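Local coordinates for complement factor MASP-3 (Homo sapiens, PDB 3DEM), which probably acts as a serine protease in complement activation, its CUB1-EGF-CUB2 region carrying the interaction sites for mannan-binding lectin and ficolins, at residues S25-I31 with F94-R100; L41-N47 with F109-H115; L53-V59 with A69-G73. All coordinates share one frame; numbering follows the deposited sequence.

Contact 1 (S25-I31 with F94-R100); sequences SEVTWNI and FMSITFR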
loop_
_atom_site.group_PDB
_atom_site.type_symbol
_atom_site.label_atom_id
_atom_site.label_comp_id
_atom_site.label_asym_id
_atom_site.label_seq_id
_atom_site.Cartn_x
_atom_site.Cartn_y
_atom_site.Cartn_z
ATOM N N SER A 25 -15.496 -23.882 -23.682
ATOM C CA SER A 25 -15.383 -23.785 -22.242
ATOM C C SER A 25 -15.653 -22.355 -21.805
ATOM O O SER A 25 -15.353 -21.406 -22.527
ATOM C CB SER A 25 -14.007 -24.255 -21.761
ATOM O OG SER A 25 -12.992 -23.336 -22.127
ATOM N N GLU A 26 -16.243 -22.215 -20.627
ATOM C CA GLU A 26 -16.538 -20.910 -20.071
ATOM C C GLU A 26 -16.436 -20.959 -18.558
ATOM O O GLU A 26 -17.187 -21.671 -17.893
ATOM C CB GLU A 26 -17.927 -20.431 -20.493
ATOM C CG GLU A 26 -18.206 -18.989 -20.085
ATOM C CD GLU A 26 -19.532 -18.470 -20.601
ATOM O OE1 GLU A 26 -19.923 -17.360 -20.185
ATOM O OE2 GLU A 26 -20.176 -19.166 -21.420
ATOM N N VAL A 27 -15.497 -20.197 -18.020
ATOM C CA VAL A 27 -15.264 -20.172 -16.586
ATOM C C VAL A 27 -15.285 -18.734 -16.094
ATOM O O VAL A 27 -14.682 -17.850 -16.700
ATOM C CB VAL A 27 -13.912 -20.824 -16.228
ATOM C CG1 VAL A 27 -13.773 -20.985 -14.715
ATOM C CG2 VAL A 27 -13.767 -22.175 -16.929
ATOM N N THR A 28 -15.998 -18.507 -15.000
ATOM C CA THR A 28 -16.057 -17.195 -14.380
ATOM C C THR A 28 -15.457 -17.252 -12.980
ATOM O O THR A 28 -15.753 -18.162 -12.209
ATOM C CB THR A 28 -17.508 -16.678 -14.300
ATOM O OG1 THR A 28 -18.012 -16.458 -15.624
ATOM C CG2 THR A 28 -17.580 -15.369 -13.516
ATOM N N TRP A 29 -14.594 -16.294 -12.664
ATOM C CA TRP A 29 -14.073 -16.144 -11.309
ATOM C C TRP A 29 -14.576 -14.836 -10.726
ATOM O O TRP A 29 -14.345 -13.778 -11.302
ATOM C CB TRP A 29 -12.543 -16.126 -11.305
ATOM C CG TRP A 29 -11.921 -17.395 -11.775
ATOM C CD1 TRP A 29 -11.633 -18.494 -11.019
ATOM C CD2 TRP A 29 -11.498 -17.701 -13.108
ATOM N NE1 TRP A 29 -11.064 -19.468 -11.801
ATOM C CE2 TRP A 29 -10.967 -19.006 -13.087
ATOM C CE3 TRP A 29 -11.523 -17.002 -14.320
ATOM C CZ2 TRP A 29 -10.462 -19.626 -14.230
ATOM C CZ3 TRP A 29 -11.017 -17.620 -15.454
ATOM C CH2 TRP A 29 -10.494 -18.917 -15.400
ATOM N N ASN A 30 -15.259 -14.906 -9.589
ATOM C CA ASN A 30 -15.682 -13.698 -8.890
ATOM C C ASN A 30 -14.725 -13.375 -7.743
ATOM O O ASN A 30 -14.494 -14.203 -6.864
ATOM C CB ASN A 30 -17.121 -13.830 -8.379
ATOM C CG ASN A 30 -18.152 -13.770 -9.499
ATOM O OD1 ASN A 30 -17.829 -13.433 -10.638
ATOM N ND2 ASN A 30 -19.402 -14.095 -9.176
ATOM N N ILE A 31 -14.157 -12.174 -7.768
ATOM C CA ILE A 31 -13.212 -11.756 -6.737
ATOM C C ILE A 31 -13.785 -10.620 -5.901
ATOM O O ILE A 31 -14.065 -9.540 -6.413
ATOM C CB ILE A 31 -11.880 -11.287 -7.344
ATOM C CG1 ILE A 31 -11.303 -12.357 -8.274
ATOM C CG2 ILE A 31 -10.890 -10.938 -6.246
ATOM C CD1 ILE A 31 -10.179 -11.853 -9.141
ATOM N N PHE A 94 -14.975 -5.258 -6.058
ATOM C CA PHE A 94 -15.436 -6.453 -6.763
ATOM C C PHE A 94 -14.910 -6.535 -8.193
ATOM O O PHE A 94 -14.869 -5.535 -8.912
ATOM C CB PHE A 94 -16.970 -6.526 -6.761
ATOM C CG PHE A 94 -17.524 -7.640 -7.606
ATOM C CD1 PHE A 94 -17.532 -8.943 -7.137
ATOM C CD2 PHE A 94 -18.038 -7.385 -8.868
ATOM C CE1 PHE A 94 -18.044 -9.972 -7.910
ATOM C CE2 PHE A 94 -18.546 -8.406 -9.646
ATOM C CZ PHE A 94 -18.549 -9.703 -9.168
ATOM N N MET A 95 -14.524 -7.741 -8.602
ATOM C CA MET A 95 -14.078 -7.975 -9.966
ATOM C C MET A 95 -14.506 -9.354 -10.449
ATOM O O MET A 95 -14.299 -10.352 -9.765
ATOM C CB MET A 95 -12.559 -7.821 -10.072
ATOM C CG MET A 95 -12.015 -7.958 -11.488
ATOM S SD MET A 95 -10.215 -7.894 -11.522
ATOM C CE MET A 95 -9.929 -6.123 -11.455
ATOM N N SER A 96 -15.113 -9.402 -11.629
ATOM C CA SER A 96 -15.507 -10.670 -12.225
ATOM C C SER A 96 -14.693 -10.905 -13.489
ATOM O O SER A 96 -14.498 -9.992 -14.294
ATOM C CB SER A 96 -17.009 -10.675 -12.536
ATOM O OG SER A 96 -17.438 -11.956 -12.965
ATOM N N ILE A 97 -14.203 -12.127 -13.645
ATOM C CA ILE A 97 -13.375 -12.494 -14.785
ATOM C C ILE A 97 -13.972 -13.710 -15.476
ATOM O O ILE A 97 -14.232 -14.728 -14.833
ATOM C CB ILE A 97 -11.932 -12.833 -14.342
ATOM C CG1 ILE A 97 -11.279 -11.626 -13.661
ATOM C CG2 ILE A 97 -11.086 -13.296 -15.527
ATOM C CD1 ILE A 97 -9.996 -11.960 -12.943
ATOM N N THR A 98 -14.189 -13.602 -16.782
ATOM C CA THR A 98 -14.688 -14.724 -17.566
ATOM C C THR A 98 -13.724 -15.081 -18.694
ATOM O O THR A 98 -13.360 -14.228 -19.505
ATOM C CB THR A 98 -16.087 -14.426 -18.156
ATOM O OG1 THR A 98 -17.026 -14.256 -17.089
ATOM C CG2 THR A 98 -16.559 -15.566 -19.065
ATOM N N PHE A 99 -13.298 -16.338 -18.726
ATOM C CA PHE A 99 -12.584 -16.862 -19.879
ATOM C C PHE A 99 -13.554 -17.668 -20.729
ATOM O O PHE A 99 -14.198 -18.593 -20.236
ATOM C CB PHE A 99 -11.407 -17.742 -19.453
ATOM C CG PHE A 99 -10.839 -18.576 -20.574
ATOM C CD1 PHE A 99 -10.022 -18.007 -21.540
ATOM C CD2 PHE A 99 -11.125 -19.931 -20.662
ATOM C CE1 PHE A 99 -9.505 -18.771 -22.575
ATOM C CE2 PHE A 99 -10.609 -20.704 -21.695
ATOM C CZ PHE A 99 -9.797 -20.121 -22.648
ATOM N N ARG A 100 -13.676 -17.308 -22.000
ATOM C CA ARG A 100 -14.535 -18.051 -22.905
ATOM C C ARG A 100 -13.760 -18.568 -24.100
ATOM O O ARG A 100 -12.945 -17.858 -24.685
ATOM C CB ARG A 100 -15.702 -17.198 -23.398
ATOM C CG ARG A 100 -16.718 -18.002 -24.202
ATOM C CD ARG A 100 -16.907 -17.426 -25.593
ATOM N NE ARG A 100 -17.785 -18.250 -26.416
ATOM C CZ ARG A 100 -18.102 -17.968 -27.675
ATOM N NH1 ARG A 100 -17.608 -16.884 -28.256
ATOM N NH2 ARG A 100 -18.909 -18.771 -28.354
#

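Contact 2 (L41-N47 with F109-H115); sequences LYFMHFN and FTGFDAH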
loop_
_atom_site.group_PDB
_atom_site.type_symbol
_atom_site.label_atom_id
_atom_site.label_comp_id
_atom_site.label_asym_id
_atom_site.label_seq_id
_atom_site.Cartn_x
_atom_site.Cartn_y
_atom_site.Cartn_z
ATOM N N LEU A 41 -5.270 -6.465 -11.117
ATOM C CA LEU A 41 -5.120 -7.687 -11.906
ATOM C C LEU A 41 -4.075 -7.522 -13.006
ATOM O O LEU A 41 -4.072 -6.519 -13.720
ATOM C CB LEU A 41 -6.463 -8.082 -12.531
ATOM C CG LEU A 41 -6.465 -9.278 -13.492
ATOM C CD1 LEU A 41 -6.294 -10.590 -12.727
ATOM C CD2 LEU A 41 -7.734 -9.310 -14.308
ATOM N N TYR A 42 -3.187 -8.506 -13.138
ATOM C CA TYR A 42 -2.203 -8.507 -14.221
ATOM C C TYR A 42 -1.884 -9.917 -14.741
ATOM O O TYR A 42 -2.227 -10.917 -14.109
ATOM C CB TYR A 42 -0.926 -7.768 -13.806
ATOM C CG TYR A 42 -0.239 -8.343 -12.593
ATOM C CD1 TYR A 42 0.756 -9.311 -12.724
ATOM C CD2 TYR A 42 -0.576 -7.916 -11.313
ATOM C CE1 TYR A 42 1.391 -9.840 -11.611
ATOM C CE2 TYR A 42 0.052 -8.437 -10.196
ATOM C CZ TYR A 42 1.032 -9.399 -10.350
ATOM O OH TYR A 42 1.657 -9.912 -9.241
ATOM N N PHE A 43 -1.224 -9.992 -15.891
ATOM C CA PHE A 43 -0.989 -11.276 -16.546
ATOM C C PHE A 43 0.488 -11.555 -16.769
ATOM O O PHE A 43 1.248 -10.653 -17.124
ATOM C CB PHE A 43 -1.728 -11.337 -17.883
ATOM C CG PHE A 43 -3.223 -11.224 -17.762
ATOM C CD1 PHE A 43 -4.028 -12.350 -17.857
ATOM C CD2 PHE A 43 -3.827 -9.987 -17.565
ATOM C CE1 PHE A 43 -5.404 -12.247 -17.749
ATOM C CE2 PHE A 43 -5.205 -9.881 -17.458
ATOM C CZ PHE A 43 -5.991 -11.009 -17.550
ATOM N N MET A 44 0.887 -12.811 -16.571
ATOM C CA MET A 44 2.267 -13.232 -16.809
ATOM C C MET A 44 2.403 -13.996 -18.121
ATOM O O MET A 44 3.503 -14.143 -18.649
ATOM C CB MET A 44 2.792 -14.089 -15.653
ATOM C CG MET A 44 2.714 -13.424 -14.289
ATOM S SD MET A 44 3.349 -11.737 -14.280
ATOM C CE MET A 44 5.036 -11.969 -14.819
ATOM N N HIS A 45 1.283 -14.491 -18.632
ATOM C CA HIS A 45 1.254 -15.206 -19.904
ATOM C C HIS A 45 -0.127 -15.030 -20.519
ATOM O O HIS A 45 -1.137 -15.119 -19.828
ATOM C CB HIS A 45 1.563 -16.696 -19.702
ATOM C CG HIS A 45 1.772 -17.454 -20.979
ATOM N ND1 HIS A 45 0.766 -18.169 -21.594
ATOM C CD2 HIS A 45 2.870 -17.608 -21.756
ATOM C CE1 HIS A 45 1.234 -18.728 -22.696
ATOM N NE2 HIS A 45 2.509 -18.402 -22.817
ATOM N N PHE A 46 -0.175 -14.763 -21.818
ATOM C CA PHE A 46 -1.451 -14.583 -22.494
ATOM C C PHE A 46 -1.379 -15.010 -23.956
ATOM O O PHE A 46 -0.683 -14.404 -24.765
ATOM C CB PHE A 46 -1.929 -13.136 -22.377
ATOM C CG PHE A 46 -3.376 -12.954 -22.714
ATOM C CD1 PHE A 46 -4.335 -12.949 -21.717
ATOM C CD2 PHE A 46 -3.781 -12.800 -24.032
ATOM C CE1 PHE A 46 -5.671 -12.786 -22.026
ATOM C CE2 PHE A 46 -5.117 -12.639 -24.348
ATOM C CZ PHE A 46 -6.062 -12.632 -23.346
ATOM N N ASN A 47 -2.122 -16.058 -24.282
ATOM C CA ASN A 47 -2.042 -16.690 -25.592
ATOM C C ASN A 47 -3.426 -17.145 -26.030
ATOM O O ASN A 47 -3.839 -18.272 -25.749
ATOM C CB ASN A 47 -1.090 -17.889 -25.535
ATOM C CG ASN A 47 -0.629 -18.334 -26.906
ATOM O OD1 ASN A 47 -0.920 -19.452 -27.344
ATOM N ND2 ASN A 47 0.097 -17.461 -27.592
ATOM N N PHE A 109 -3.973 -22.670 -28.705
ATOM C CA PHE A 109 -3.558 -21.565 -27.858
ATOM C C PHE A 109 -3.470 -21.998 -26.397
ATOM O O PHE A 109 -4.327 -22.726 -25.906
ATOM C CB PHE A 109 -4.527 -20.395 -28.032
ATOM C CG PHE A 109 -4.599 -19.880 -29.443
ATOM C CD1 PHE A 109 -5.649 -20.239 -30.278
ATOM C CD2 PHE A 109 -3.605 -19.054 -29.943
ATOM C CE1 PHE A 109 -5.712 -19.773 -31.579
ATOM C CE2 PHE A 109 -3.661 -18.584 -31.244
ATOM C CZ PHE A 109 -4.717 -18.943 -32.064
ATOM N N THR A 110 -2.432 -21.539 -25.704
ATOM C CA THR A 110 -2.116 -22.047 -24.373
ATOM C C THR A 110 -2.759 -21.266 -23.230
ATOM O O THR A 110 -2.514 -21.555 -22.057
ATOM C CB THR A 110 -0.593 -22.130 -24.146
ATOM O OG1 THR A 110 0.005 -20.861 -24.444
ATOM C CG2 THR A 110 0.024 -23.209 -25.033
ATOM N N GLY A 111 -3.579 -20.277 -23.573
ATOM C CA GLY A 111 -4.370 -19.566 -22.574
ATOM C C GLY A 111 -3.640 -18.475 -21.811
ATOM O O GLY A 111 -2.843 -17.729 -22.383
ATOM N N PHE A 112 -3.914 -18.378 -20.512
ATOM C CA PHE A 112 -3.374 -17.284 -19.709
ATOM C C PHE A 112 -3.017 -17.676 -18.272
ATOM O O PHE A 112 -3.464 -18.701 -17.756
ATOM C CB PHE A 112 -4.362 -16.113 -19.694
ATOM C CG PHE A 112 -5.567 -16.352 -18.828
ATOM C CD1 PHE A 112 -5.591 -15.918 -17.510
ATOM C CD2 PHE A 112 -6.673 -17.022 -19.327
ATOM C CE1 PHE A 112 -6.698 -16.144 -16.710
ATOM C CE2 PHE A 112 -7.780 -17.253 -18.534
ATOM C CZ PHE A 112 -7.793 -16.814 -17.225
ATOM N N ASP A 113 -2.200 -16.836 -17.645
ATOM C CA ASP A 113 -1.827 -16.968 -16.246
ATOM C C ASP A 113 -1.969 -15.576 -15.623
ATOM O O ASP A 113 -1.303 -14.628 -16.046
ATOM C CB ASP A 113 -0.390 -17.482 -16.129
ATOM C CG ASP A 113 0.111 -17.524 -14.690
ATOM O OD1 ASP A 113 -0.696 -17.796 -13.772
ATOM O OD2 ASP A 113 1.321 -17.287 -14.479
ATOM N N ALA A 114 -2.848 -15.451 -14.632
ATOM C CA ALA A 114 -3.154 -14.148 -14.052
ATOM C C ALA A 114 -2.991 -14.113 -12.533
ATOM O O ALA A 114 -3.112 -15.132 -11.856
ATOM C CB ALA A 114 -4.555 -13.701 -14.450
ATOM N N HIS A 115 -2.717 -12.921 -12.014
ATOM C CA HIS A 115 -2.506 -12.709 -10.590
ATOM C C HIS A 115 -3.259 -11.467 -10.147
ATOM O O HIS A 115 -3.280 -10.465 -10.856
ATOM C CB HIS A 115 -1.015 -12.532 -10.307
ATOM C CG HIS A 115 -0.199 -13.751 -10.610
ATOM N ND1 HIS A 115 0.150 -14.114 -11.894
ATOM C CD2 HIS A 115 0.322 -14.698 -9.797
ATOM C CE1 HIS A 115 0.854 -15.229 -11.857
ATOM N NE2 HIS A 115 0.975 -15.603 -10.596
#

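Contact 3 (L53-V59 with A69-G73); sequences LCEYDYV and ATFCG. With CA (calcium ion), chain E.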
loop_
_atom_site.group_PDB
_atom_site.type_symbol
_atom_site.label_atom_id
_atom_site.label_comp_id
_atom_site.label_asym_id
_atom_site.label_seq_id
_atom_site.Cartn_x
_atom_site.Cartn_y
_atom_site.Cartn_z
ATOM N N LEU A 53 -13.450 -7.416 -31.739
ATOM C CA LEU A 53 -14.063 -7.139 -30.444
ATOM C C LEU A 53 -13.933 -8.330 -29.504
ATOM O O LEU A 53 -14.713 -8.472 -28.565
ATOM C CB LEU A 53 -15.538 -6.759 -30.618
ATOM C CG LEU A 53 -15.805 -5.427 -31.313
ATOM C CD1 LEU A 53 -17.294 -5.118 -31.349
ATOM C CD2 LEU A 53 -15.048 -4.315 -30.610
ATOM N N CYS A 54 -12.941 -9.178 -29.773
ATOM C CA CYS A 54 -12.722 -10.405 -29.018
ATOM C C CYS A 54 -14.005 -11.221 -28.901
ATOM O O CYS A 54 -14.396 -11.640 -27.810
ATOM C CB CYS A 54 -12.129 -10.093 -27.641
ATOM S SG CYS A 54 -10.497 -9.295 -27.724
ATOM N N GLU A 55 -14.652 -11.448 -30.042
ATOM C CA GLU A 55 -15.962 -12.086 -30.051
ATOM C C GLU A 55 -15.880 -13.605 -29.914
ATOM O O GLU A 55 -16.791 -14.228 -29.375
ATOM C CB GLU A 55 -16.782 -11.678 -31.289
ATOM C CG GLU A 55 -16.145 -11.991 -32.643
ATOM C CD GLU A 55 -16.972 -11.465 -33.807
ATOM O OE1 GLU A 55 -17.909 -10.677 -33.555
ATOM O OE2 GLU A 55 -16.694 -11.833 -34.971
ATOM N N TYR A 56 -14.781 -14.188 -30.387
ATOM C CA TYR A 56 -14.600 -15.636 -30.330
ATOM C C TYR A 56 -14.066 -16.083 -28.971
ATOM O O TYR A 56 -14.842 -16.422 -28.076
ATOM C CB TYR A 56 -13.707 -16.124 -31.479
ATOM C CG TYR A 56 -14.273 -15.824 -32.856
ATOM C CD1 TYR A 56 -13.454 -15.785 -33.981
ATOM C CD2 TYR A 56 -15.631 -15.566 -33.028
ATOM C CE1 TYR A 56 -13.975 -15.509 -35.240
ATOM C CE2 TYR A 56 -16.158 -15.286 -34.279
ATOM C CZ TYR A 56 -15.328 -15.258 -35.380
ATOM O OH TYR A 56 -15.866 -14.980 -36.625
ATOM N N ASP A 57 -12.747 -16.087 -28.810
ATOM C CA ASP A 57 -12.147 -16.407 -27.518
ATOM C C ASP A 57 -11.803 -15.113 -26.790
ATOM O O ASP A 57 -11.381 -14.138 -27.412
ATOM C CB ASP A 57 -10.897 -17.270 -27.695
ATOM C CG ASP A 57 -11.201 -18.613 -28.331
ATOM O OD1 ASP A 57 -12.389 -18.899 -28.589
ATOM O OD2 ASP A 57 -10.253 -19.387 -28.576
ATOM N N TYR A 58 -11.984 -15.092 -25.475
ATOM C CA TYR A 58 -11.716 -13.872 -24.728
ATOM C C TYR A 58 -11.547 -14.042 -23.223
ATOM O O TYR A 58 -12.002 -15.023 -22.626
ATOM C CB TYR A 58 -12.804 -12.832 -24.998
ATOM C CG TYR A 58 -14.190 -13.245 -24.563
ATOM C CD1 TYR A 58 -14.588 -13.122 -23.237
ATOM C CD2 TYR A 58 -15.110 -13.741 -25.481
ATOM C CE1 TYR A 58 -15.859 -13.489 -22.833
ATOM C CE2 TYR A 58 -16.385 -14.104 -25.088
ATOM C CZ TYR A 58 -16.750 -13.975 -23.762
ATOM O OH TYR A 58 -18.011 -14.338 -23.361
ATOM N N VAL A 59 -10.857 -13.075 -22.631
ATOM C CA VAL A 59 -10.843 -12.898 -21.192
ATOM C C VAL A 59 -11.506 -11.557 -20.910
ATOM O O VAL A 59 -11.000 -10.505 -21.302
ATOM C CB VAL A 59 -9.413 -12.925 -20.604
ATOM C CG1 VAL A 59 -9.435 -12.528 -19.134
ATOM C CG2 VAL A 59 -8.779 -14.306 -20.777
ATOM N N ALA A 69 -12.402 -4.402 -19.129
ATOM C CA ALA A 69 -11.497 -4.764 -20.209
ATOM C C ALA A 69 -11.879 -6.092 -20.845
ATOM O O ALA A 69 -12.478 -6.945 -20.199
ATOM C CB ALA A 69 -10.059 -4.809 -19.700
ATOM N N THR A 70 -11.536 -6.245 -22.120
ATOM C CA THR A 70 -11.708 -7.500 -22.838
ATOM C C THR A 70 -10.428 -7.768 -23.605
ATOM O O THR A 70 -9.955 -6.911 -24.349
ATOM C CB THR A 70 -12.893 -7.441 -23.826
ATOM O OG1 THR A 70 -14.067 -7.001 -23.136
ATOM C CG2 THR A 70 -13.161 -8.813 -24.435
ATOM N N PHE A 71 -9.861 -8.952 -23.404
ATOM C CA PHE A 71 -8.587 -9.298 -24.019
ATOM C C PHE A 71 -8.694 -10.525 -24.907
ATOM O O PHE A 71 -9.483 -11.432 -24.639
ATOM C CB PHE A 71 -7.521 -9.544 -22.951
ATOM C CG PHE A 71 -7.256 -8.361 -22.070
ATOM C CD1 PHE A 71 -6.685 -7.203 -22.590
ATOM C CD2 PHE A 71 -7.555 -8.411 -20.715
ATOM C CE1 PHE A 71 -6.428 -6.114 -21.778
ATOM C CE2 PHE A 71 -7.305 -7.324 -19.894
ATOM C CZ PHE A 71 -6.737 -6.171 -20.427
ATOM N N CYS A 72 -7.891 -10.541 -25.963
ATOM C CA CYS A 72 -7.721 -11.724 -26.793
ATOM C C CYS A 72 -6.427 -11.563 -27.583
ATOM O O CYS A 72 -5.744 -10.552 -27.441
ATOM C CB CYS A 72 -8.941 -11.950 -27.700
ATOM S SG CYS A 72 -9.368 -10.611 -28.844
ATOM N N GLY A 73 -6.074 -12.556 -28.392
ATOM C CA GLY A 73 -4.841 -12.487 -29.168
ATOM C C GLY A 73 -3.634 -13.050 -28.440
ATOM O O GLY A 73 -3.732 -13.478 -27.288
HETATM CA CA CA E . -11.609 -20.549 -30.360
HETATM O O HOH W 1 -9.522 -21.323 -30.775
HETATM O O HOH W 2 -12.340 -22.428 -28.730
#

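Contact 1 (S25-I31 with F94-R100)
First torsions of -66° in Thr28 and -64° in Thr98 place both hydroxyls beside their own backbone N, and from there the two oxygens converge on the face that also carries Glu26, Asn30 and Ser96: Thr28 OG1 and Thr98 OG1 share a hydrogen bond of 2.8 Å. The methyl of Thr28 leans along the partner strand, CG2 lying 3.5 Å from Ser96 OG. That serine hydroxyl donates to Asn30 OD1 at 2.8 Å, arriving almost head-on at the amide oxygen with a C=O...donor angle of 163°. Beyond it, Phe94 brings a ring carbon, CE1, to 4.0 Å from Asn30 CB, with the ring steeply inclined to the amide. At the other end of this face, Glu26 CG lies 3.9 Å from Thr98 CG2, the two side chains slanting across each other.

The opposite face is apolar. Trp29 and Phe99 lie side by side and point the same way, Phe99 CB reaching the indole edge at 4.0 Å from Trp29 CZ3. Trp29 CE3 also rests 3.9 Å from Ile97 CG2, while Val27 CG1 sits above one face of the indole. Further along, the CD1 methyls of Ile31 and Ile97 meet at 3.8 Å. Ile12 packs on both Trp29 and Ile97, and Ile39 on Ile31.

Between the two faces runs a regular antiparallel ladder. Three hydrogen-bonded pairs, Val27 with Phe99, Trp29 with Ile97 and Ile31 with Met95, contribute two backbone bonds each and hold the facing residues in register. Strand 25-32 is the outermost in its sheet within this chain, whereas strand 94-101 has strand 58-62 as its other neighbour. One face polar, one turned to the core, this is a strand pair at the border of a four-stranded sheet in the CUB beta-sandwich.

Contact 2 (L41-N47 with F109-H115)
Phe43 and Phe112 form the tightly packed part of the contact: Phe112 CD1 meets the rim of the Phe43 ring, 3.7 Å from CE1, the two rings set obliquely. Ala114 CB fits against Phe43 CD1 at 3.7 Å, and Phe46 CD1 lies 3.8 Å from Phe112 CB. Val59 of strand 58-62 packs on all three phenylalanines. Between Phe43 and His45 a beta bulge shifts the register by one: Asp113 O accepts Met44 N, while Asp113 N bonds to His45 O.

The other face is polar and less enclosed by its own chain. At one end His115 CB sits over the face of the Tyr42 ring, 4.1 Å from its centroid. At the other end Asn47 is gripped three times, its backbone N and O by Gly111 and its OD1, through an in-plane lone pair, by Thr110 N at 3.1 Å.

The second subunit closes over this side. Its His139 hydrogen-bonds to Tyr42 OH through ND1 and stacks on His115, and its Phe151 stacks on His45. The chemistry thus implies two different sides: an inner one held by apolar packing, and a dimer-facing one held by ring stacking and a hydrogen bond.

Contact 3 (L53-V59 with A69-G73)
Cys54 and Cys72 point toward each other and are joined by a disulfide, SG to SG 2.1 Å, at the open end of the beta hairpin formed by strands 58-62 and 67-71 in the CUB domain, with the calcium site at the far end of loop 54-57. The sulfurs leave their backbones differently. Cys54 SG stands opposite its carbonyl carbon, with chi1 at -62°, but Cys72 SG is turned in between its backbone N and carbonyl carbon, with chi1 at 59°; the bridge is then completed with a twist of -78° about the S-S bond.

Thr70 flanks this bridge with its methyl, CG2 lying 3.6 Å from Cys54 CB. From the other segment, Asp57 O approaches Cys72 CB to 3.3 Å. The hairpin proper starts next to it, where Val59 and Phe71 form an antiparallel hydrogen-bonded pair, Val59 N to Phe71 O and Phe71 N to Val59 O, each at 2.9 Å. The side chains of this pair lie on the same face of the sheet.

Asp57 is oriented quite otherwise: its carboxylate leads away from 69-73 to the metal. The disulfide thus ties down one end of a loop, 54-57, whose other end supplies a calcium ligand. Glu49, Asp102 and Ser104 complete the protein part of the site, and Tyr21 OH is hydrogen-bonded to Asp57 OD2, a second-shell grip that probably helps to fix the rotation of the carboxylate. Calcium is chelated through both carboxylate oxygens, Asp57 OD1 and OD2 each standing 2.5 Å from the ion.

How the contacts relate
The three contacts lie in one CUB domain, their centres about 13 Å apart in every pairing. Contacts 1 and 3 belong to the same sheet: Arg100 N and Tyr58 O, 2.9 Å apart, probably form a hydrogen bond between strands 94-101 and 58-62. Contact 2 belongs to the facing sheet and closes the sandwich over both. It meets contact 1 where Leu41 CD2 lies 3.7 Å from Ile97 CD1, and contact 3 where Phe46 CZ lies 3.4 Å from Phe71 CB. The calcium ion of contact 3 is also approached by Phe109 of contact 2 and Arg100 of contact 1, whose side chains come within about 6 and 7 Å of it.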